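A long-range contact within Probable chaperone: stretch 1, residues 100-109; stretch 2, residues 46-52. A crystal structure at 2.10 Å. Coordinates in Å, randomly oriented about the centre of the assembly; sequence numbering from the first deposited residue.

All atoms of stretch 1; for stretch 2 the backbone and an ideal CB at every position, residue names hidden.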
# COMPACT_ATOMS: atom_id res chain seq x y z
N GLN B 100 -12.50 2.08 9.97
CA GLN B 100 -11.42 1.93 9.01
C GLN B 100 -10.23 1.11 9.57
O GLN B 100 -9.67 0.28 8.86
CB GLN B 100 -10.99 3.28 8.45
CG GLN B 100 -9.95 3.18 7.33
CD GLN B 100 -10.47 2.42 6.09
OE1 GLN B 100 -11.68 2.21 5.92
NE2 GLN B 100 -9.54 2.02 5.22
N ILE B 101 -9.88 1.32 10.83
CA ILE B 101 -8.77 0.56 11.40
C ILE B 101 -9.15 -0.92 11.50
O ILE B 101 -8.35 -1.81 11.17
CB ILE B 101 -8.22 1.18 12.72
CG1 ILE B 101 -6.88 0.56 13.11
CG2 ILE B 101 -9.21 1.04 13.88
CD1 ILE B 101 -6.20 1.28 14.29
N HIS B 102 -10.40 -1.18 11.88
CA HIS B 102 -10.94 -2.53 11.89
C HIS B 102 -10.83 -3.12 10.48
O HIS B 102 -10.36 -4.24 10.30
CB HIS B 102 -12.40 -2.50 12.37
CG HIS B 102 -13.05 -3.84 12.46
ND1 HIS B 102 -13.79 -4.39 11.43
CD2 HIS B 102 -13.11 -4.74 13.48
CE1 HIS B 102 -14.25 -5.57 11.81
NE2 HIS B 102 -13.85 -5.81 13.05
N HIS B 103 -11.25 -2.34 9.48
CA HIS B 103 -11.18 -2.79 8.09
C HIS B 103 -9.75 -3.12 7.65
O HIS B 103 -9.52 -4.11 6.94
CB HIS B 103 -11.79 -1.74 7.17
CG HIS B 103 -11.88 -2.16 5.73
ND1 HIS B 103 -12.86 -3.00 5.27
CD2 HIS B 103 -11.10 -1.87 4.67
CE1 HIS B 103 -12.70 -3.20 3.97
NE2 HIS B 103 -11.63 -2.53 3.58
N GLN B 104 -8.78 -2.30 8.06
CA GLN B 104 -7.38 -2.55 7.70
C GLN B 104 -6.91 -3.92 8.17
O GLN B 104 -6.29 -4.67 7.42
CB GLN B 104 -6.44 -1.48 8.25
CG GLN B 104 -5.00 -1.62 7.74
CD GLN B 104 -4.05 -0.60 8.34
OE1 GLN B 104 -4.48 0.35 9.00
NE2 GLN B 104 -2.74 -0.79 8.10
N LEU B 105 -7.20 -4.24 9.43
CA LEU B 105 -6.78 -5.52 9.97
C LEU B 105 -7.51 -6.66 9.27
O LEU B 105 -6.92 -7.70 8.96
CB LEU B 105 -7.00 -5.57 11.49
CG LEU B 105 -6.62 -6.88 12.20
CD1 LEU B 105 -5.12 -7.19 12.04
CD2 LEU B 105 -7.00 -6.81 13.69
N GLU B 106 -8.80 -6.45 9.00
CA GLU B 106 -9.61 -7.50 8.40
C GLU B 106 -9.11 -7.87 7.02
O GLU B 106 -9.06 -9.05 6.67
CB GLU B 106 -11.07 -7.06 8.32
CG GLU B 106 -12.04 -8.19 7.96
CD GLU B 106 -13.41 -7.96 8.56
OE1 GLU B 106 -14.15 -7.08 8.06
OE2 GLU B 106 -13.75 -8.66 9.55
N GLN B 107 -8.74 -6.86 6.23
CA GLN B 107 -8.22 -7.13 4.89
C GLN B 107 -6.86 -7.84 4.95
O GLN B 107 -6.57 -8.70 4.11
CB GLN B 107 -8.12 -5.84 4.07
CG GLN B 107 -9.47 -5.19 3.79
CD GLN B 107 -10.42 -6.15 3.08
OE1 GLN B 107 -10.12 -6.63 1.98
NE2 GLN B 107 -11.55 -6.44 3.71
N LEU B 108 -6.05 -7.50 5.95
CA LEU B 108 -4.79 -8.21 6.16
C LEU B 108 -5.08 -9.68 6.43
O LEU B 108 -4.55 -10.57 5.74
CB LEU B 108 -4.01 -7.62 7.34
CG LEU B 108 -2.67 -8.31 7.63
CD1 LEU B 108 -1.72 -8.20 6.43
CD2 LEU B 108 -2.01 -7.76 8.90
N VAL B 109 -5.92 -9.94 7.42
CA VAL B 109 -6.25 -11.31 7.79
C VAL B 109 -6.96 -12.07 6.67
O VAL B 109 -6.70 -13.26 6.46
CB VAL B 109 -7.05 -11.35 9.11
CG1 VAL B 109 -7.48 -12.77 9.41
CG2 VAL B 109 -6.18 -10.83 10.24
N UNK B 46 1.75 6.94 10.21
CA UNK B 46 1.11 5.83 9.50
C UNK B 46 1.05 4.59 10.37
O UNK B 46 1.91 4.38 11.23
CB UNK B 46 1.86 5.52 8.20
N UNK B 47 0.04 3.75 10.15
CA UNK B 47 -0.09 2.51 10.91
C UNK B 47 0.22 1.35 9.98
O UNK B 47 -0.49 1.13 8.99
CB UNK B 47 -1.49 2.37 11.52
N UNK B 48 1.26 0.60 10.32
CA UNK B 48 1.66 -0.56 9.53
C UNK B 48 1.15 -1.81 10.22
O UNK B 48 1.41 -2.00 11.40
CB UNK B 48 3.18 -0.62 9.35
N UNK B 49 0.41 -2.66 9.50
CA UNK B 49 0.00 -3.95 10.04
C UNK B 49 0.63 -5.05 9.20
O UNK B 49 0.64 -4.96 7.96
CB UNK B 49 -1.52 -4.08 10.06
N UNK B 50 1.13 -6.10 9.83
CA UNK B 50 1.72 -7.17 9.04
C UNK B 50 1.72 -8.50 9.75
O UNK B 50 1.57 -8.57 10.97
CB UNK B 50 3.15 -6.80 8.65
N UNK B 51 1.88 -9.57 8.97
CA UNK B 51 1.96 -10.90 9.53
C UNK B 51 3.08 -11.66 8.79
O UNK B 51 3.23 -11.53 7.57
CB UNK B 51 0.62 -11.62 9.42
N UNK B 52 3.87 -12.41 9.54
CA UNK B 52 4.98 -13.16 8.96
C UNK B 52 4.45 -14.49 8.43
O UNK B 52 3.80 -15.24 9.16
CB UNK B 52 6.09 -13.38 9.99

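Stretch 2 is a strand that runs alongside the helix of stretch 1 in nearly the same N-to-C direction, at 23°, with a closest axial approach of 8.9 Å. Its alternation of CB directions sets which positions meet the helix.

Position 46 has extended backbone angles, and its ideal CB finds nothing of stretch 1 within 5.5 Å, so the helix places no demand on it. The deposited residue is His-46, which makes no contact here.

At position 47 the CA-to-CB bond points toward the helix, and the ideal CB lies 4.4 Å from Gln-104 OE1. Beyond it the CD1 end of Ile-101 offers an apolar surface. A medium-sized aliphatic residue such as leucine, isoleucine or methionine would suit, and a donor able to reach OE1 could also be accommodated. The residue is Leu-47 (chi1 t, chi2 p), whose CD2 packs 3.4 Å from Ile-101 CD1. Gln-104 is tied to this position through the backbone instead: its NE2 donates a nearly straight hydrogen bond to Leu-47 O (3.1 Å, 172°). Gln-104 OE1 is left without a partner, 3.7 Å from Leu-47 CD2.

Position 48 points away, so stretch 1 cannot discriminate among side chains. It is Leu-48, with no contact to the helix.

Position 49 faces the helix most fully. Its ideal CB is 3.9 Å from Leu-108 CD2, 4.0 Å from Gln-104 NE2 and 5.1 Å from Leu-105 CD1, and a groove leads from there between Ile-101 and Leu-105. A long, slender, flexible apolar chain fits such a passage well; leucine or isoleucine would also be compatible in character, though shorter. Met-49 has the largest buried area of the contact. With chi1 m and the next two angles t, it extends along the helix surface: CB meets Leu-108 CD2 at 3.8 Å, SD lies 3.6 Å from Leu-105 CB, and CE reaches Ile-101 CG1 at 3.8 Å.

Position 50 points away, leaving its side chain open to many choices. It is Phe-50, whose contact is made by the backbone, with N 3.7 Å from Leu-108 CD2.

Position 51 turns toward the helix again, but only Leu-108 is near, its CD2 4.7 Å from the ideal CB. A small or beta-branched residue, such as valine, threonine or alanine, would suit. Thr-51 places CG2 4.3 Å from Leu-108 CD1, while OG1 is hydrogen-bonded elsewhere in the structure.

Position 52 lies beyond reach and is unconstrained by the helix; it is Arg-52.

Stretch 2 (46-52) HLLMFTR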
# COMPACT_ATOMS: atom_id res chain seq x y z
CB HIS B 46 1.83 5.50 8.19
CG HIS B 46 1.82 6.60 7.19
ND1 HIS B 46 2.52 7.78 7.38
CD2 HIS B 46 1.22 6.71 5.98
CE1 HIS B 46 2.35 8.56 6.33
NE2 HIS B 46 1.55 7.94 5.47
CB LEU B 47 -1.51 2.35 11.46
CG LEU B 47 -1.86 0.98 12.04
CD1 LEU B 47 -0.97 0.64 13.23
CD2 LEU B 47 -3.30 0.97 12.50
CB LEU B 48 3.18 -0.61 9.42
CG LEU B 48 3.82 -1.78 8.68
CD1 LEU B 48 3.62 -1.64 7.16
CD2 LEU B 48 5.32 -1.87 9.03
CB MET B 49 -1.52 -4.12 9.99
CG MET B 49 -2.31 -3.07 10.74
SD MET B 49 -4.02 -3.58 10.84
CE MET B 49 -4.76 -2.21 11.73
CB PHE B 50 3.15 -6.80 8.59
CG PHE B 50 4.10 -6.53 9.73
CD1 PHE B 50 5.00 -7.50 10.15
CD2 PHE B 50 4.12 -5.29 10.36
CE1 PHE B 50 5.89 -7.24 11.20
CE2 PHE B 50 5.00 -5.02 11.41
CZ PHE B 50 5.88 -6.00 11.83
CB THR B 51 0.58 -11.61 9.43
OG1 THR B 51 0.63 -12.90 10.04
CG2 THR B 51 0.13 -11.73 7.99
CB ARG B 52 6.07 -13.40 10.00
CG ARG B 52 7.26 -14.22 9.53
CD ARG B 52 7.23 -15.64 10.08
NE ARG B 52 8.43 -16.41 9.76
CZ ARG B 52 8.62 -17.69 10.08
NH1 ARG B 52 7.67 -18.36 10.74
NH2 ARG B 52 9.74 -18.30 9.73
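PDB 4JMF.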